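PDB 6ANS: DUF1214 domain-containing protein from Burkholderia cenocepacia, which is of unknown function but belongs to the DUF1214 family and holds a sodium ion and a phosphate ion in the crystal. Local coordinates for residues 105-110 and 321-326; 262-267 and 276-281; 301-306 and 366-371. All coordinates share one frame; numbering follows the deposited sequence.

Contact 1. Residues 105-110 and 321-326; sequences DNPDNL and FDICVN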
loop_
_atom_site.group_PDB
_atom_site.type_symbol
_atom_site.label_atom_id
_atom_site.label_comp_id
_atom_site.label_asym_id
_atom_site.label_seq_id
_atom_site.Cartn_x
_atom_site.Cartn_y
_atom_site.Cartn_z
ATOM N N ASP A 105 7.287 15.352 -1.348
ATOM C CA ASP A 105 6.245 14.937 -0.417
ATOM C C ASP A 105 6.470 15.592 0.935
ATOM O O ASP A 105 7.591 15.605 1.442
ATOM C CB ASP A 105 6.243 13.416 -0.257
ATOM C CG ASP A 105 7.606 12.873 0.192
ATOM O OD1 ASP A 105 8.582 13.044 -0.569
ATOM O OD2 ASP A 105 7.711 12.305 1.311
ATOM N N ASN A 106 5.411 16.182 1.490
ATOM C CA ASN A 106 5.501 16.840 2.785
ATOM C C ASN A 106 5.486 15.797 3.896
ATOM O O ASN A 106 4.447 15.167 4.127
ATOM C CB ASN A 106 4.347 17.822 2.972
ATOM C CG ASN A 106 4.529 18.704 4.201
ATOM O OD1 ASN A 106 5.320 18.389 5.092
ATOM N ND2 ASN A 106 3.821 19.839 4.229
ATOM N N PRO A 107 6.587 15.610 4.627
ATOM C CA PRO A 107 6.588 14.582 5.684
ATOM C C PRO A 107 5.576 14.873 6.783
ATOM O O PRO A 107 5.104 13.937 7.432
ATOM C CB PRO A 107 8.029 14.618 6.219
ATOM C CG PRO A 107 8.837 15.290 5.141
ATOM C CD PRO A 107 7.886 16.302 4.530
ATOM N N ASP A 108 5.173 16.128 6.967
ATOM C CA ASP A 108 4.196 16.491 7.990
ATOM C C ASP A 108 2.761 16.330 7.529
ATOM O O ASP A 108 1.846 16.720 8.264
ATOM C CB ASP A 108 4.420 17.932 8.441
ATOM C CG ASP A 108 5.753 18.105 9.101
ATOM O OD1 ASP A 108 6.131 17.199 9.885
ATOM O OD2 ASP A 108 6.441 19.096 8.799
ATOM N N ASN A 109 2.547 15.759 6.352
ATOM C CA ASN A 109 1.219 15.599 5.790
ATOM C C ASN A 109 0.758 14.152 5.884
ATOM O O ASN A 109 1.537 13.219 5.673
ATOM C CB ASN A 109 1.189 16.011 4.312
ATOM C CG ASN A 109 1.051 17.503 4.106
ATOM O OD1 ASN A 109 1.146 18.286 5.052
ATOM N ND2 ASN A 109 0.855 17.916 2.834
ATOM N N LEU A 110 -0.531 13.990 6.150
ATOM C CA LEU A 110 -1.303 12.835 5.715
ATOM C C LEU A 110 -1.963 13.226 4.395
ATOM O O LEU A 110 -2.789 14.145 4.356
ATOM C CB LEU A 110 -2.361 12.448 6.743
ATOM C CG LEU A 110 -3.292 11.284 6.370
ATOM C CD1 LEU A 110 -2.515 10.057 6.005
ATOM C CD2 LEU A 110 -4.310 10.982 7.483
ATOM N N PHE A 321 15.584 9.428 10.141
ATOM C CA PHE A 321 16.507 10.546 10.090
ATOM C C PHE A 321 15.714 11.824 10.305
ATOM O O PHE A 321 14.540 11.907 9.928
ATOM C CB PHE A 321 17.268 10.608 8.742
ATOM C CG PHE A 321 18.041 9.359 8.411
ATOM C CD1 PHE A 321 19.278 9.118 8.986
ATOM C CD2 PHE A 321 17.542 8.445 7.493
ATOM C CE1 PHE A 321 19.998 7.962 8.669
ATOM C CE2 PHE A 321 18.252 7.293 7.167
ATOM C CZ PHE A 321 19.483 7.049 7.755
ATOM N N ASP A 322 16.361 12.817 10.917
ATOM C CA ASP A 322 15.765 14.137 11.124
ATOM C C ASP A 322 15.987 14.952 9.854
ATOM O O ASP A 322 17.021 15.599 9.682
ATOM C CB ASP A 322 16.384 14.823 12.340
ATOM C CG ASP A 322 16.225 14.009 13.611
ATOM O OD1 ASP A 322 15.133 13.441 13.817
ATOM O OD2 ASP A 322 17.194 13.913 14.395
ATOM N N ILE A 323 15.006 14.930 8.947
ATOM C CA ILE A 323 15.210 15.511 7.625
ATOM C C ILE A 323 14.113 16.522 7.314
ATOM O O ILE A 323 13.983 16.992 6.174
ATOM C CB ILE A 323 15.311 14.409 6.550
ATOM C CG1 ILE A 323 14.075 13.497 6.551
ATOM C CG2 ILE A 323 16.591 13.567 6.790
ATOM C CD1 ILE A 323 12.955 13.946 5.616
ATOM N N CYS A 324 13.334 16.876 8.329
ATOM C CA CYS A 324 12.290 17.887 8.214
ATOM C C CYS A 324 12.215 18.664 9.524
ATOM O O CYS A 324 12.202 18.073 10.605
ATOM C CB CYS A 324 10.921 17.272 7.907
ATOM S SG CYS A 324 9.662 18.519 7.507
ATOM N N VAL A 325 12.138 19.981 9.411
ATOM C CA VAL A 325 12.004 20.896 10.537
ATOM C C VAL A 325 10.829 21.818 10.244
ATOM O O VAL A 325 10.681 22.292 9.110
ATOM C CB VAL A 325 13.309 21.689 10.750
ATOM C CG1 VAL A 325 13.043 22.968 11.441
ATOM C CG2 VAL A 325 14.281 20.863 11.575
ATOM N N ASN A 326 9.960 22.029 11.237
ATOM C CA ASN A 326 8.768 22.843 10.982
ATOM C C ASN A 326 8.480 23.866 12.079
ATOM O O ASN A 326 9.264 24.029 13.017
ATOM C CB ASN A 326 7.541 21.946 10.737
ATOM C CG ASN A 326 7.110 21.160 11.970
ATOM O OD1 ASN A 326 7.265 21.616 13.100
ATOM N ND2 ASN A 326 6.540 19.978 11.749
HETATM O O HOH W 1 8.896 17.228 10.610
#
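P107 and D108, the two central residues of a type I beta turn from N106 to N109, press against C324 and N326 of the short edge strand 324-326. The turn is closed by N109 N bonding to N106 O at 3.0 Å. It is doubled by an Asx turn, in which N106 OD1 accepts from D108 N at 2.9 Å with the donor above the carbonyl plane. These two bonds brace the turn that presents P107 and D108 to the strand.

The apolar half of the contact is the proline ring: P107 CG lies 4.0 Å from C324 CB and 4.4 Å from I323 CD1. C324 carries SG anti to its backbone nitrogen (chi1 -171°), which swings the sulfur toward the turn, 3.5 Å from D108 OD2.

Across the two segments the polar half rests on a nearly straight bond. N326 ND2 donates to D108 OD2 over 3.1 Å with an N-H...O angle of 172°. The acceptor lies in the plane of the N326 amide, but the donor comes from well above the carboxylate plane, the two planes being 56° apart. D108 OD2 has a second donor in N305 ND2 of strand 303-309, while OD1 takes a water at 2.9 Å that also reaches C324 O weakly. N326 is fixed at its other end too, because its OD1 accepts from S329 N. Both carboxylate oxygens of D108 are thus occupied, and the amide donors around it probably favour its charged form.

The side chain of P107 is about 8 Å from the sodium ion bound by G103 and A104. What results is a type I turn combined with an Asx turn, leading into strand 109-115 and docked on the edge strand of a different four-stranded antiparallel sheet.

Contact 2. Residues 262-267 and 276-281; sequences ADQALC and IYYYHS. With EDO (1,2-ethanediol), chain H; PO4 (phosphate ion), chain E.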
loop_
_atom_site.group_PDB
_atom_site.type_symbol
_atom_site.label_atom_id
_atom_site.label_comp_id
_atom_site.label_asym_id
_atom_site.label_seq_id
_atom_site.Cartn_x
_atom_site.Cartn_y
_atom_site.Cartn_z
ATOM N N ALA A 262 10.179 29.542 -5.767
ATOM C CA ALA A 262 9.817 28.783 -6.954
ATOM C C ALA A 262 8.848 29.575 -7.821
ATOM O O ALA A 262 8.307 30.606 -7.420
ATOM C CB ALA A 262 9.190 27.441 -6.572
ATOM N N ASP A 263 8.670 29.101 -9.046
ATOM C CA ASP A 263 7.582 29.555 -9.906
ATOM C C ASP A 263 6.284 29.065 -9.278
ATOM O O ASP A 263 5.942 27.887 -9.386
ATOM C CB ASP A 263 7.779 29.017 -11.324
ATOM C CG ASP A 263 6.673 29.436 -12.292
ATOM O OD1 ASP A 263 5.529 29.704 -11.865
ATOM O OD2 ASP A 263 6.948 29.460 -13.509
ATOM N N GLN A 264 5.548 29.969 -8.617
ATOM C CA GLN A 264 4.387 29.531 -7.838
ATOM C C GLN A 264 3.294 28.944 -8.733
ATOM O O GLN A 264 2.728 27.891 -8.417
ATOM C CB GLN A 264 3.842 30.697 -7.002
ATOM C CG GLN A 264 4.860 31.266 -5.999
ATOM C CD GLN A 264 5.426 30.190 -5.054
ATOM O OE1 GLN A 264 4.690 29.358 -4.522
ATOM N NE2 GLN A 264 6.741 30.204 -4.857
ATOM N N ALA A 265 2.991 29.601 -9.859
ATOM C CA ALA A 265 1.972 29.085 -10.771
ATOM C C ALA A 265 2.322 27.689 -11.262
ATOM O O ALA A 265 1.442 26.839 -11.429
ATOM C CB ALA A 265 1.793 30.040 -11.964
ATOM N N LEU A 266 3.609 27.430 -11.489
ATOM C CA LEU A 266 4.035 26.090 -11.867
ATOM C C LEU A 266 3.791 25.088 -10.736
ATOM O O LEU A 266 3.307 23.977 -10.982
ATOM C CB LEU A 266 5.515 26.106 -12.262
ATOM C CG LEU A 266 6.101 24.738 -12.647
ATOM C CD1 LEU A 266 5.430 24.184 -13.909
ATOM C CD2 LEU A 266 7.603 24.874 -12.860
ATOM N N CYS A 267 4.097 25.462 -9.489
ATOM C CA CYS A 267 3.838 24.552 -8.370
ATOM C C CYS A 267 2.359 24.240 -8.245
ATOM O O CYS A 267 1.985 23.093 -7.970
ATOM C CB CYS A 267 4.356 25.131 -7.060
ATOM S SG CYS A 267 6.133 25.225 -6.990
ATOM N N ILE A 276 -0.040 27.675 -0.135
ATOM C CA ILE A 276 1.362 27.403 0.133
ATOM C C ILE A 276 2.227 28.183 -0.843
ATOM O O ILE A 276 1.970 28.194 -2.053
ATOM C CB ILE A 276 1.663 25.900 0.046
ATOM C CG1 ILE A 276 0.718 25.133 0.976
ATOM C CG2 ILE A 276 3.115 25.650 0.390
ATOM C CD1 ILE A 276 1.066 23.660 1.094
ATOM N N TYR A 277 3.253 28.825 -0.308
ATOM C CA TYR A 277 4.305 29.455 -1.085
ATOM C C TYR A 277 5.538 28.561 -0.998
ATOM O O TYR A 277 6.009 28.253 0.105
ATOM C CB TYR A 277 4.579 30.862 -0.540
ATOM C CG TYR A 277 5.429 31.736 -1.421
ATOM C CD1 TYR A 277 6.811 31.723 -1.313
ATOM C CD2 TYR A 277 4.847 32.611 -2.338
ATOM C CE1 TYR A 277 7.601 32.545 -2.095
ATOM C CE2 TYR A 277 5.634 33.441 -3.141
ATOM C CZ TYR A 277 7.008 33.399 -3.010
ATOM O OH TYR A 277 7.810 34.198 -3.788
ATOM N N TYR A 278 6.024 28.108 -2.151
ATOM C CA TYR A 278 7.061 27.089 -2.239
ATOM C C TYR A 278 8.420 27.680 -2.603
ATOM O O TYR A 278 8.519 28.642 -3.377
ATOM C CB TYR A 278 6.703 26.038 -3.288
ATOM C CG TYR A 278 5.425 25.255 -3.046
ATOM C CD1 TYR A 278 5.464 24.003 -2.418
ATOM C CD2 TYR A 278 4.192 25.734 -3.482
ATOM C CE1 TYR A 278 4.301 23.268 -2.207
ATOM C CE2 TYR A 278 3.019 25.004 -3.275
ATOM C CZ TYR A 278 3.084 23.765 -2.632
ATOM O OH TYR A 278 1.945 23.014 -2.433
ATOM N N TYR A 279 9.471 27.068 -2.048
ATOM C CA TYR A 279 10.850 27.214 -2.511
ATOM C C TYR A 279 11.396 25.821 -2.793
ATOM O O TYR A 279 11.302 24.937 -1.934
ATOM C CB TYR A 279 11.746 27.896 -1.471
ATOM C CG TYR A 279 11.217 29.204 -0.913
ATOM C CD1 TYR A 279 11.838 30.411 -1.209
ATOM C CD2 TYR A 279 10.116 29.227 -0.069
ATOM C CE1 TYR A 279 11.359 31.621 -0.689
ATOM C CE2 TYR A 279 9.625 30.430 0.445
ATOM C CZ TYR A 279 10.256 31.619 0.131
ATOM O OH TYR A 279 9.784 32.796 0.658
ATOM N N HIS A 280 11.956 25.627 -3.989
ATOM C CA HIS A 280 12.571 24.370 -4.386
ATOM C C HIS A 280 13.992 24.627 -4.860
ATOM O O HIS A 280 14.238 25.564 -5.626
ATOM C CB HIS A 280 11.799 23.677 -5.531
ATOM C CG HIS A 280 10.428 23.188 -5.165
ATOM N ND1 HIS A 280 10.214 22.118 -4.320
ATOM C CD2 HIS A 280 9.199 23.587 -5.582
ATOM C CE1 HIS A 280 8.914 21.903 -4.201
ATOM N NE2 HIS A 280 8.275 22.776 -4.960
ATOM N N SER A 281 14.919 23.758 -4.470
ATOM C CA SER A 281 16.262 23.841 -5.023
ATOM C C SER A 281 16.936 22.482 -4.927
ATOM O O SER A 281 16.383 21.524 -4.376
ATOM C CB SER A 281 17.092 24.902 -4.307
ATOM O OG SER A 281 18.183 25.323 -5.125
HETATM C C1 EDO H . 4.472 20.159 -5.527
HETATM O O1 EDO H . 4.000 19.890 -4.192
HETATM C C2 EDO H . 4.581 21.664 -5.797
HETATM O O2 EDO H . 5.755 22.241 -5.192
HETATM P P PO4 E . 2.700 19.932 -0.862
HETATM O O1 PO4 E . 2.872 21.055 0.132
HETATM O O2 PO4 E . 4.044 19.305 -1.055
HETATM O O3 PO4 E . 1.699 18.914 -0.380
HETATM O O4 PO4 E . 2.193 20.552 -2.140
HETATM O O HOH W 2 2.293 28.698 -4.703
#
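Q264, in the first turn of helix 264-269, bends over the ring of Y277 to reach the backbone of Y278. From CB, CG is set anti to the carbonyl carbon and lies 3.7 Å from Y277 CE2; the bend at chi2 (-55°) then carries CD and the amide across the Y277 face. The amide lies nearly parallel to the ring, 9° between planes, with NE2 above the ring centre. At the tip the two ends of the amide grip the backbone of Y278: OE1 accepts from Y278 N at 3.0 Å, and NE2 donates to Y278 O at 2.8 Å, in the carbonyl plane and on a lone pair. OE1 also takes a water that bridges to I276 O.

A262 N is a second donor to Y278 O, 3.0 Å away. C267 CB packs 3.6 Å from Y278 CD2, while C267 SG sits at the edge of the H280 ring. H280 NE2 donates to ethanediol O2 at 2.6 Å, and Y278 OH donates to phosphate O4.

One glutamine amide therefore satisfies both backbone polar groups of Y278 and stacks on Y277, clamping the helix start to the sheet edge beside a polar site occupied by ethanediol and phosphate, probably from the crystallisation liquor, consistent with room for small polar ligands.

Contact 3. Residues 301-306 and 366-371; sequences CDFWNV and RWVGAA. With PO4 (phosphate ion), chain E.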
loop_
_atom_site.group_PDB
_atom_site.type_symbol
_atom_site.label_atom_id
_atom_site.label_comp_id
_atom_site.label_asym_id
_atom_site.label_seq_id
_atom_site.Cartn_x
_atom_site.Cartn_y
_atom_site.Cartn_z
ATOM N N CYS A 301 1.966 33.053 9.931
ATOM C CA CYS A 301 1.509 32.000 9.040
ATOM C C CYS A 301 0.875 30.896 9.866
ATOM O O CYS A 301 1.048 30.823 11.086
ATOM C CB CYS A 301 2.662 31.452 8.193
ATOM S SG CYS A 301 3.989 30.716 9.180
ATOM N N ASP A 302 0.153 30.022 9.167
ATOM C CA ASP A 302 -0.490 28.883 9.809
ATOM C C ASP A 302 0.468 27.712 9.963
ATOM O O ASP A 302 0.319 26.914 10.893
ATOM C CB ASP A 302 -1.737 28.479 9.014
ATOM C CG ASP A 302 -2.733 29.632 8.878
ATOM O OD1 ASP A 302 -2.978 30.318 9.891
ATOM O OD2 ASP A 302 -3.271 29.856 7.780
ATOM N N PHE A 303 1.465 27.610 9.088
ATOM C CA PHE A 303 2.406 26.502 9.127
ATOM C C PHE A 303 3.572 26.855 8.220
ATOM O O PHE A 303 3.423 27.633 7.274
ATOM C CB PHE A 303 1.741 25.190 8.686
ATOM C CG PHE A 303 2.649 23.998 8.718
ATOM C CD1 PHE A 303 2.800 23.260 9.877
ATOM C CD2 PHE A 303 3.330 23.589 7.577
ATOM C CE1 PHE A 303 3.631 22.142 9.911
ATOM C CE2 PHE A 303 4.167 22.479 7.603
ATOM C CZ PHE A 303 4.314 21.752 8.770
ATOM N N TRP A 304 4.742 26.320 8.552
ATOM C CA TRP A 304 5.884 26.383 7.659
ATOM C C TRP A 304 6.763 25.179 7.950
ATOM O O TRP A 304 6.743 24.643 9.059
ATOM C CB TRP A 304 6.659 27.702 7.817
ATOM C CG TRP A 304 7.520 27.833 9.059
ATOM C CD1 TRP A 304 7.185 28.466 10.226
ATOM C CD2 TRP A 304 8.873 27.390 9.224
ATOM N NE1 TRP A 304 8.232 28.410 11.115
ATOM C CE2 TRP A 304 9.281 27.758 10.522
ATOM C CE3 TRP A 304 9.778 26.706 8.403
ATOM C CZ2 TRP A 304 10.548 27.461 11.021
ATOM C CZ3 TRP A 304 11.037 26.406 8.905
ATOM C CH2 TRP A 304 11.410 26.791 10.196
ATOM N N ASN A 305 7.516 24.743 6.947
ATOM C CA ASN A 305 8.510 23.713 7.199
ATOM C C ASN A 305 9.565 23.780 6.110
ATOM O O ASN A 305 9.458 24.551 5.152
ATOM C CB ASN A 305 7.875 22.312 7.317
ATOM C CG ASN A 305 7.347 21.740 5.979
ATOM O OD1 ASN A 305 7.300 22.408 4.933
ATOM N ND2 ASN A 305 6.888 20.495 6.046
ATOM N N VAL A 306 10.603 22.971 6.291
ATOM C CA VAL A 306 11.637 22.772 5.289
ATOM C C VAL A 306 12.062 21.310 5.368
ATOM O O VAL A 306 12.180 20.745 6.461
ATOM C CB VAL A 306 12.825 23.733 5.496
ATOM C CG1 VAL A 306 13.420 23.569 6.897
ATOM C CG2 VAL A 306 13.876 23.525 4.404
ATOM N N ARG A 366 8.411 25.675 2.732
ATOM C CA ARG A 366 7.017 26.084 2.585
ATOM C C ARG A 366 6.665 27.158 3.597
ATOM O O ARG A 366 6.914 26.982 4.791
ATOM C CB ARG A 366 6.054 24.920 2.793
ATOM C CG ARG A 366 6.090 23.837 1.728
ATOM C CD ARG A 366 5.103 22.745 2.135
ATOM N NE ARG A 366 5.263 21.542 1.334
ATOM C CZ ARG A 366 6.219 20.637 1.526
ATOM N NH1 ARG A 366 7.118 20.813 2.490
ATOM N NH2 ARG A 366 6.290 19.565 0.738
ATOM N N TRP A 367 6.061 28.247 3.125
ATOM C CA TRP A 367 5.193 29.083 3.950
ATOM C C TRP A 367 3.746 28.724 3.634
ATOM O O TRP A 367 3.365 28.664 2.461
ATOM C CB TRP A 367 5.393 30.583 3.703
ATOM C CG TRP A 367 6.784 31.126 3.861
ATOM C CD1 TRP A 367 7.528 31.748 2.903
ATOM C CD2 TRP A 367 7.582 31.135 5.054
ATOM N NE1 TRP A 367 8.741 32.137 3.418
ATOM C CE2 TRP A 367 8.801 31.769 4.737
ATOM C CE3 TRP A 367 7.387 30.663 6.352
ATOM C CZ2 TRP A 367 9.824 31.938 5.674
ATOM C CZ3 TRP A 367 8.406 30.832 7.284
ATOM C CH2 TRP A 367 9.610 31.461 6.935
ATOM N N VAL A 368 2.951 28.464 4.667
ATOM C CA VAL A 368 1.529 28.162 4.517
ATOM C C VAL A 368 0.724 29.296 5.148
ATOM O O VAL A 368 0.805 29.535 6.364
ATOM C CB VAL A 368 1.169 26.806 5.141
ATOM C CG1 VAL A 368 -0.303 26.490 4.920
ATOM C CG2 VAL A 368 2.042 25.697 4.541
ATOM N N GLY A 369 -0.043 30.005 4.323
ATOM C CA GLY A 369 -0.874 31.078 4.843
ATOM C C GLY A 369 -0.110 32.310 5.273
ATOM O O GLY A 369 -0.519 32.984 6.230
ATOM N N ALA A 370 1.007 32.611 4.615
ATOM C CA ALA A 370 1.791 33.805 4.901
ATOM C C ALA A 370 1.413 34.905 3.919
ATOM O O ALA A 370 1.516 34.716 2.702
ATOM C CB ALA A 370 3.287 33.506 4.809
ATOM N N ALA A 371 0.999 36.060 4.450
ATOM C CA ALA A 371 0.677 37.196 3.597
ATOM C C ALA A 371 1.918 37.719 2.893
ATOM O O ALA A 371 1.870 38.065 1.708
ATOM C CB ALA A 371 0.026 38.305 4.422
HETATM P P PO4 E . 2.700 19.932 -0.862
HETATM O O1 PO4 E . 2.872 21.055 0.132
HETATM O O2 PO4 E . 4.044 19.305 -1.055
HETATM O O3 PO4 E . 1.699 18.914 -0.380
HETATM O O4 PO4 E . 2.193 20.552 -2.140
#
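W304 and W367 meet at the apolar centre of a strand pair. W367 CE3 lies 3.4 Å from W304 CB, and W367 CZ3 sits over one face of the W304 indole, displaced toward its rim. The two side chains run side by side, yet their rings are oblique, 57° apart. W304 holds CG between its backbone nitrogen and carbonyl carbon (chi1 75°), turning the indole away from the partner strand, so that W367 covers its base. On the other face of the sheet F303 meets V368, whose CG2 touches the ring edge in its plane, 3.9 Å from F303 CD2.

Strands 303-306 and 366-368 are antiparallel. N305 and R366 form a hydrogen-bonded pair, R366 N giving to N305 O at 2.9 Å. Toward C301 the register slips: D302 and F303 both face V368 in a classic beta bulge, where V368 O accepts D302 N at 2.9 Å and F303 N only weakly.

The polar edge is R366, extended from CG to NE. Its NH1 donates to N305 OD1 at 2.9 Å and also to Q307. NE holds phosphate O1 at 2.7 Å and NH2 holds O2 at 2.9 Å, a two-pronged grip that leaves the guanidinium little freedom to rotate. Y111 and R194, from the sheet containing strands 109-115 and 188-196, bind the same anion.

These two strands are the inner pair of their sheet: strand 276-284 lies beyond 360-368, and strand 324-326 beyond 303-309.

In the fold
From the N terminus, the turn at 105-110 is the first segment reached, but contact 1 closes only at 321-326, making the widest loop of the three. Contact 2 is nested inside it, a short connection from helix 264-269 to strand 276-284. Contact 3 opens after contact 2 has closed and crosses contact 1, since 301-306 lies within that loop and 366-371 beyond it. All three reach the sheet ordered 276-284, 360-368, 303-309, 324-326: contact 2 at one outer strand, contact 3 in the middle, contact 1 at the other outer strand. Contacts 2 and 3 share the phosphate, while contact 1 brings in the start of strand 109-115 from a separate sheet.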